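Glutathione S-transferase 1 (Ascaris suum, PDB 4Q5F) conjugates reduced glutathione to a wide range of hydrophobic electrophiles and can also act as a glutathione peroxidase. Local coordinates at residues L83-F87 with G88-K92; T166-D169 with L170-D174. One frame throughout, in Å; residues are numbered along the deposited sequence.

Interaction 1: L83-F87 with G88-K92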
ATOM      1  N   LEU B  83       8.531 -10.816  -4.932  1.00 18.50           N
ATOM      2  CA  LEU B  83       9.460 -11.802  -4.396  1.00 20.89           C
ATOM      3  C   LEU B  83       8.717 -12.906  -3.657  1.00 24.86           C
ATOM      4  O   LEU B  83       9.037 -14.085  -3.798  1.00 25.21           O
ATOM      5  CB  LEU B  83      10.454 -11.129  -3.447  1.00 16.79           C
ATOM      6  CG  LEU B  83      11.720 -10.546  -4.077  1.00 20.22           C
ATOM      7  CD1 LEU B  83      11.428  -9.858  -5.392  1.00 27.51           C
ATOM      8  CD2 LEU B  83      12.388  -9.573  -3.116  1.00 16.32           C
ATOM      9  N   GLY B  84       7.728 -12.512  -2.864  1.00 22.20           N
ATOM     10  CA  GLY B  84       6.963 -13.454  -2.072  1.00 21.10           C
ATOM     11  C   GLY B  84       6.290 -14.512  -2.920  1.00 24.48           C
ATOM     12  O   GLY B  84       6.350 -15.701  -2.607  1.00 23.56           O
ATOM     13  N   ARG B  85       5.650 -14.075  -3.999  1.00 20.56           N
ATOM     14  CA  ARG B  85       4.949 -14.984  -4.896  1.00 18.36           C
ATOM     15  C   ARG B  85       5.923 -15.865  -5.667  1.00 25.94           C
ATOM     16  O   ARG B  85       5.662 -17.049  -5.881  1.00 34.82           O
ATOM     17  CB  ARG B  85       4.067 -14.188  -5.858  1.00 17.29           C
ATOM     18  CG  ARG B  85       2.818 -13.643  -5.194  1.00 24.27           C
ATOM     19  CD  ARG B  85       2.218 -12.467  -5.941  1.00 33.88           C
ATOM     20  NE  ARG B  85       1.568 -12.868  -7.185  1.00 46.36           N
ATOM     21  CZ  ARG B  85       0.505 -12.262  -7.711  1.00 55.11           C
ATOM     22  NH1 ARG B  85      -0.049 -11.217  -7.102  1.00 39.20           N
ATOM     23  NH2 ARG B  85      -0.012 -12.703  -8.850  1.00 45.61           N
ATOM     24  N   GLN B  86       7.047 -15.286  -6.075  1.00 25.46           N
ATOM     25  CA  GLN B  86       8.080 -16.036  -6.779  1.00 23.06           C
ATOM     26  C   GLN B  86       8.636 -17.164  -5.917  1.00 25.82           C
ATOM     27  O   GLN B  86       9.001 -18.220  -6.435  1.00 31.54           O
ATOM     28  CB  GLN B  86       9.223 -15.107  -7.200  1.00 22.45           C
ATOM     29  CG  GLN B  86       8.905 -14.221  -8.395  1.00 25.92           C
ATOM     30  CD  GLN B  86       8.664 -15.015  -9.662  1.00 33.70           C
ATOM     31  OE1 GLN B  86       9.358 -15.992  -9.940  1.00 37.86           O
ATOM     32  NE2 GLN B  86       7.670 -14.600 -10.439  1.00 25.58           N
ATOM     33  N   PHE B  87       8.694 -16.939  -4.606  1.00 18.96           N
ATOM     34  CA  PHE B  87       9.360 -17.870  -3.693  1.00 18.83           C
ATOM     35  C   PHE B  87       8.384 -18.689  -2.847  1.00 21.77           C
ATOM     36  O   PHE B  87       8.793 -19.363  -1.901  1.00 25.41           O
ATOM     37  CB  PHE B  87      10.314 -17.114  -2.762  1.00 18.35           C
ATOM     38  CG  PHE B  87      11.344 -16.279  -3.478  1.00 17.87           C
ATOM     39  CD1 PHE B  87      11.624 -16.480  -4.822  1.00 22.57           C
ATOM     40  CD2 PHE B  87      12.041 -15.295  -2.797  1.00 17.91           C
ATOM     41  CE1 PHE B  87      12.572 -15.710  -5.470  1.00 17.81           C
ATOM     42  CE2 PHE B  87      12.990 -14.523  -3.442  1.00 21.77           C
ATOM     43  CZ  PHE B  87      13.255 -14.731  -4.779  1.00 20.65           C
ATOM     44  N   GLY B  88       7.098 -18.632  -3.180  1.00 25.59           N
ATOM     45  CA  GLY B  88       6.097 -19.384  -2.446  1.00 18.05           C
ATOM     46  C   GLY B  88       5.973 -18.955  -0.995  1.00 25.26           C
ATOM     47  O   GLY B  88       5.736 -19.783  -0.115  1.00 26.07           O
ATOM     48  N   LEU B  89       6.138 -17.658  -0.749  1.00 22.74           N
ATOM     49  CA  LEU B  89       5.998 -17.085   0.588  1.00 28.57           C
ATOM     50  C   LEU B  89       4.872 -16.057   0.602  1.00 22.57           C
ATOM     51  O   LEU B  89       4.941 -15.055   1.314  1.00 23.95           O
ATOM     52  CB  LEU B  89       7.308 -16.419   1.020  1.00 24.22           C
ATOM     53  CG  LEU B  89       8.497 -17.345   1.270  1.00 26.07           C
ATOM     54  CD1 LEU B  89       9.780 -16.540   1.385  1.00 25.53           C
ATOM     55  CD2 LEU B  89       8.268 -18.165   2.529  1.00 29.23           C
ATOM     56  N   ALA B  90       3.835 -16.316  -0.190  1.00 19.10           N
ATOM     57  CA  ALA B  90       2.760 -15.350  -0.391  1.00 27.33           C
ATOM     58  C   ALA B  90       1.398 -15.872   0.067  1.00 24.05           C
ATOM     59  O   ALA B  90       0.442 -15.107   0.155  1.00 28.47           O
ATOM     60  CB  ALA B  90       2.701 -14.940  -1.857  1.00 20.96           C
ATOM     61  N   GLY B  91       1.320 -17.166   0.366  1.00 29.30           N
ATOM     62  CA  GLY B  91       0.062 -17.800   0.730  1.00 29.94           C
ATOM     63  C   GLY B  91      -0.255 -18.946  -0.209  1.00 35.89           C
ATOM     64  O   GLY B  91       0.165 -18.937  -1.366  1.00 30.41           O
ATOM     65  N   LYS B  92      -1.008 -19.926   0.284  1.00 36.48           N
ATOM     66  CA  LYS B  92      -1.271 -21.150  -0.470  1.00 34.69           C
ATOM     67  C   LYS B  92      -2.529 -21.080  -1.340  1.00 30.40           C
ATOM     68  O   LYS B  92      -2.764 -21.970  -2.155  1.00 35.69           O
ATOM     69  CB  LYS B  92      -1.364 -22.345   0.484  1.00 34.19           C
ATOM     70  CG  LYS B  92      -0.014 -22.950   0.863  1.00 52.94           C
ATOM     71  CD  LYS B  92       0.587 -23.746  -0.289  1.00 71.27           C
ATOM     72  CE  LYS B  92       1.739 -24.625   0.179  1.00 74.22           C
ATOM     73  NZ  LYS B  92       2.203 -25.562  -0.885  1.00 52.41           N
TER
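The carbonyl oxygen of G84 is gripped from beyond the helix end by the backbone of L89, whose N lies 2.7 Å from G84 O in a short, nearly straight bond (N-H...O 161°). The same oxygen also takes a weak bond from F87 N, so the last turn of helix 76-86 and the chain leaving it share one acceptor. Inside the L89-to-G84 bond runs a weak one, from G88 N to R85 O at 3.4 Å. This nested pair, with G88 at positive phi (63°) between its arms, is a Schellman motif, the C-terminal cap that stops a helix and turns its chain aside. Here it closes the last helix of the thioredoxin-like N-terminal domain and starts the linker to helix 94-114. Two apolar touches flank the turn. CB of A90 lies alongside the R85 chain, 3.6 Å from R85 CG, and also comes 3.7 Å from R85 N. The R85 chain then bends at its third torsion (chi3 73°), and its NH2 forms a salt bridge with E97 of the second subunit, so the arginine packs on the turn by its stem and uses its polar end at the dimer interface. Across G88, F87 CB and L89 CD1 approach loosely, 4.2 Å apart, while L89 CG sits 3.8 Å from F87 O. The F87 ring itself swings back over the helix: L83 O stands 3.2 Å above the plane of its ring, near the rim, and also accepts the F87 backbone N-H at 3.0 Å. F87 further meets A37 of helix 27-37 and V39 in the loop after it, whereas L89 reaches Q36 of that helix and V165 in another loop.

Interaction 2: T166-D169 with L170-D174; sequences TWAD and LVITD
T173 bonds twice to one acceptor, D169 O: its OG1 lies 2.7 Å from D169 O, and its backbone N, also bonded to D169 O, is 3.2 Å away. With the first torsion at 55°, the hydroxyl is folded back between the backbone N and carbonyl carbon, where it reaches the preceding turn. I172 is also packed tightly on the backbone: its CG1 lies 3.0 Å from A168 O while its N bonds the same oxygen. V171 CG2 rests 3.3 Å from W167 O in the same manner, and L170 reaches back with CG, 3.5 Å from T166 O. The one side-chain pair is looser: I172 CD1 comes no nearer than 4.2 Å to A168 CB. No side of this contact opens to solvent, since every touching residue is buried. At the start, T166 occupies the N-cap, and D169 OD2 accepts T166 N at 2.8 Å through its anti lone pair; the T-x-x-D sequence is that of the N-capping box of GSTs, of which this is the side-chain-to-backbone-N arm. The other carboxylate oxygen of D169 bonds Y196 OH, tying the cap to helix 191-201. Helix 167-182 lies in the helical C-terminal domain: T173 and L170 also pack against helix 191-201, W167 and V171 on Y80 of helix 76-86, W167 meets F104 of helix 94-114 edge-to-face, and D174 touches helix 27-37.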
ATOM      1  N   THR B 166       5.170 -16.064   5.750  1.00 33.92           N
ATOM      2  CA  THR B 166       4.945 -15.333   4.505  1.00 24.71           C
ATOM      3  C   THR B 166       5.796 -14.064   4.494  1.00 24.39           C
ATOM      4  O   THR B 166       6.427 -13.726   5.496  1.00 25.40           O
ATOM      5  CB  THR B 166       3.463 -14.948   4.322  1.00 26.94           C
ATOM      6  OG1 THR B 166       3.067 -14.036   5.356  1.00 22.23           O
ATOM      7  CG2 THR B 166       2.574 -16.185   4.363  1.00 24.76           C
ATOM      8  N   TRP B 167       5.812 -13.362   3.367  1.00 21.77           N
ATOM      9  CA  TRP B 167       6.648 -12.172   3.236  1.00 21.64           C
ATOM     10  C   TRP B 167       6.180 -11.051   4.158  1.00 19.84           C
ATOM     11  O   TRP B 167       6.986 -10.241   4.613  1.00 23.38           O
ATOM     12  CB  TRP B 167       6.686 -11.682   1.784  1.00 15.78           C
ATOM     13  CG  TRP B 167       5.355 -11.261   1.228  1.00 16.56           C
ATOM     14  CD1 TRP B 167       4.497 -12.022   0.488  1.00 21.54           C
ATOM     15  CD2 TRP B 167       4.736  -9.973   1.352  1.00 17.10           C
ATOM     16  NE1 TRP B 167       3.385 -11.292   0.148  1.00 16.01           N
ATOM     17  CE2 TRP B 167       3.508 -10.030   0.667  1.00 20.02           C
ATOM     18  CE3 TRP B 167       5.104  -8.779   1.980  1.00 14.94           C
ATOM     19  CZ2 TRP B 167       2.643  -8.940   0.591  1.00 17.78           C
ATOM     20  CZ3 TRP B 167       4.243  -7.699   1.903  1.00 16.25           C
ATOM     21  CH2 TRP B 167       3.028  -7.786   1.214  1.00 16.21           C
ATOM     22  N   ALA B 168       4.882 -11.008   4.437  1.00 21.21           N
ATOM     23  CA  ALA B 168       4.338 -10.008   5.348  1.00 19.26           C
ATOM     24  C   ALA B 168       4.889 -10.226   6.750  1.00 21.67           C
ATOM     25  O   ALA B 168       5.196  -9.270   7.461  1.00 20.31           O
ATOM     26  CB  ALA B 168       2.819 -10.065   5.359  1.00 17.94           C
ATOM     27  N   ASP B 169       5.017 -11.491   7.141  1.00 24.71           N
ATOM     28  CA  ASP B 169       5.569 -11.831   8.447  1.00 22.56           C
ATOM     29  C   ASP B 169       6.999 -11.322   8.586  1.00 27.42           C
ATOM     30  O   ASP B 169       7.368 -10.745   9.608  1.00 23.00           O
ATOM     31  CB  ASP B 169       5.541 -13.345   8.662  1.00 23.11           C
ATOM     32  CG  ASP B 169       4.131 -13.908   8.692  1.00 32.04           C
ATOM     33  OD1 ASP B 169       3.282 -13.355   9.424  1.00 26.80           O
ATOM     34  OD2 ASP B 169       3.873 -14.904   7.982  1.00 29.37           O
ATOM     35  N   LEU B 170       7.801 -11.541   7.548  1.00 24.58           N
ATOM     36  CA  LEU B 170       9.211 -11.169   7.572  1.00 20.20           C
ATOM     37  C   LEU B 170       9.409  -9.660   7.713  1.00 20.99           C
ATOM     38  O   LEU B 170      10.235  -9.203   8.503  1.00 24.18           O
ATOM     39  CB  LEU B 170       9.906 -11.661   6.300  1.00 18.57           C
ATOM     40  CG  LEU B 170       9.866 -13.172   6.049  1.00 22.06           C
ATOM     41  CD1 LEU B 170      10.468 -13.502   4.692  1.00 21.05           C
ATOM     42  CD2 LEU B 170      10.590 -13.926   7.153  1.00 23.42           C
ATOM     43  N   VAL B 171       8.649  -8.890   6.942  1.00 21.08           N
ATOM     44  CA  VAL B 171       8.803  -7.439   6.925  1.00 17.45           C
ATOM     45  C   VAL B 171       8.234  -6.802   8.188  1.00 23.43           C
ATOM     46  O   VAL B 171       8.842  -5.900   8.765  1.00 21.69           O
ATOM     47  CB  VAL B 171       8.119  -6.817   5.688  1.00 14.41           C
ATOM     48  CG1 VAL B 171       8.260  -5.295   5.693  1.00 15.20           C
ATOM     49  CG2 VAL B 171       8.712  -7.394   4.412  1.00 15.52           C
ATOM     50  N   ILE B 172       7.060  -7.269   8.606  1.00 17.99           N
ATOM     51  CA  ILE B 172       6.386  -6.717   9.775  1.00 21.17           C
ATOM     52  C   ILE B 172       7.239  -6.878  11.029  1.00 21.26           C
ATOM     53  O   ILE B 172       7.518  -5.903  11.726  1.00 21.30           O
ATOM     54  CB  ILE B 172       5.003  -7.383   9.987  1.00 22.95           C
ATOM     55  CG1 ILE B 172       4.021  -6.894   8.921  1.00 17.91           C
ATOM     56  CG2 ILE B 172       4.439  -7.072  11.378  1.00 17.70           C
ATOM     57  CD1 ILE B 172       2.722  -7.676   8.861  1.00 12.51           C
ATOM     58  N   THR B 173       7.652  -8.108  11.308  1.00 16.34           N
ATOM     59  CA  THR B 173       8.384  -8.411  12.532  1.00 21.51           C
ATOM     60  C   THR B 173       9.730  -7.691  12.603  1.00 20.86           C
ATOM     61  O   THR B 173      10.172  -7.300  13.684  1.00 26.31           O
ATOM     62  CB  THR B 173       8.619  -9.920  12.681  1.00 22.09           C
ATOM     63  OG1 THR B 173       9.267 -10.425  11.507  1.00 19.76           O
ATOM     64  CG2 THR B 173       7.296 -10.641  12.882  1.00 16.39           C
ATOM     65  N   ASP B 174      10.384  -7.517  11.460  1.00 18.95           N
ATOM     66  CA  ASP B 174      11.663  -6.816  11.429  1.00 21.51           C
ATOM     67  C   ASP B 174      11.465  -5.348  11.776  1.00 20.85           C
ATOM     68  O   ASP B 174      12.224  -4.776  12.559  1.00 18.44           O
ATOM     69  CB  ASP B 174      12.323  -6.936  10.056  1.00 19.64           C
ATOM     70  CG  ASP B 174      13.690  -6.280  10.009  1.00 29.40           C
ATOM     71  OD1 ASP B 174      14.646  -6.854  10.576  1.00 19.15           O
ATOM     72  OD2 ASP B 174      13.811  -5.195   9.403  1.00 31.70           O
TER

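Interaction 1 ends a helix near the surface and the dimer interface, whereas interaction 2 begins one in the buried centre of the chain. The former belongs to the N-terminal domain, the latter to the C-terminal. Both satisfy backbone groups at a helix end that lack an in-helix partner: at 83-92 the returning chain supplies donors to last-turn carbonyls, while at 166-174 an aspartate side chain accepts an N-H at the N-cap. They meet directly, because L89 O and W167 N lie 2.8 Å apart in a probable hydrogen bond, and W167 CD1 packs against the CA atoms of G84 and A90. The turn out of helix 76-86 is thus joined to the first turn of helix 167-182.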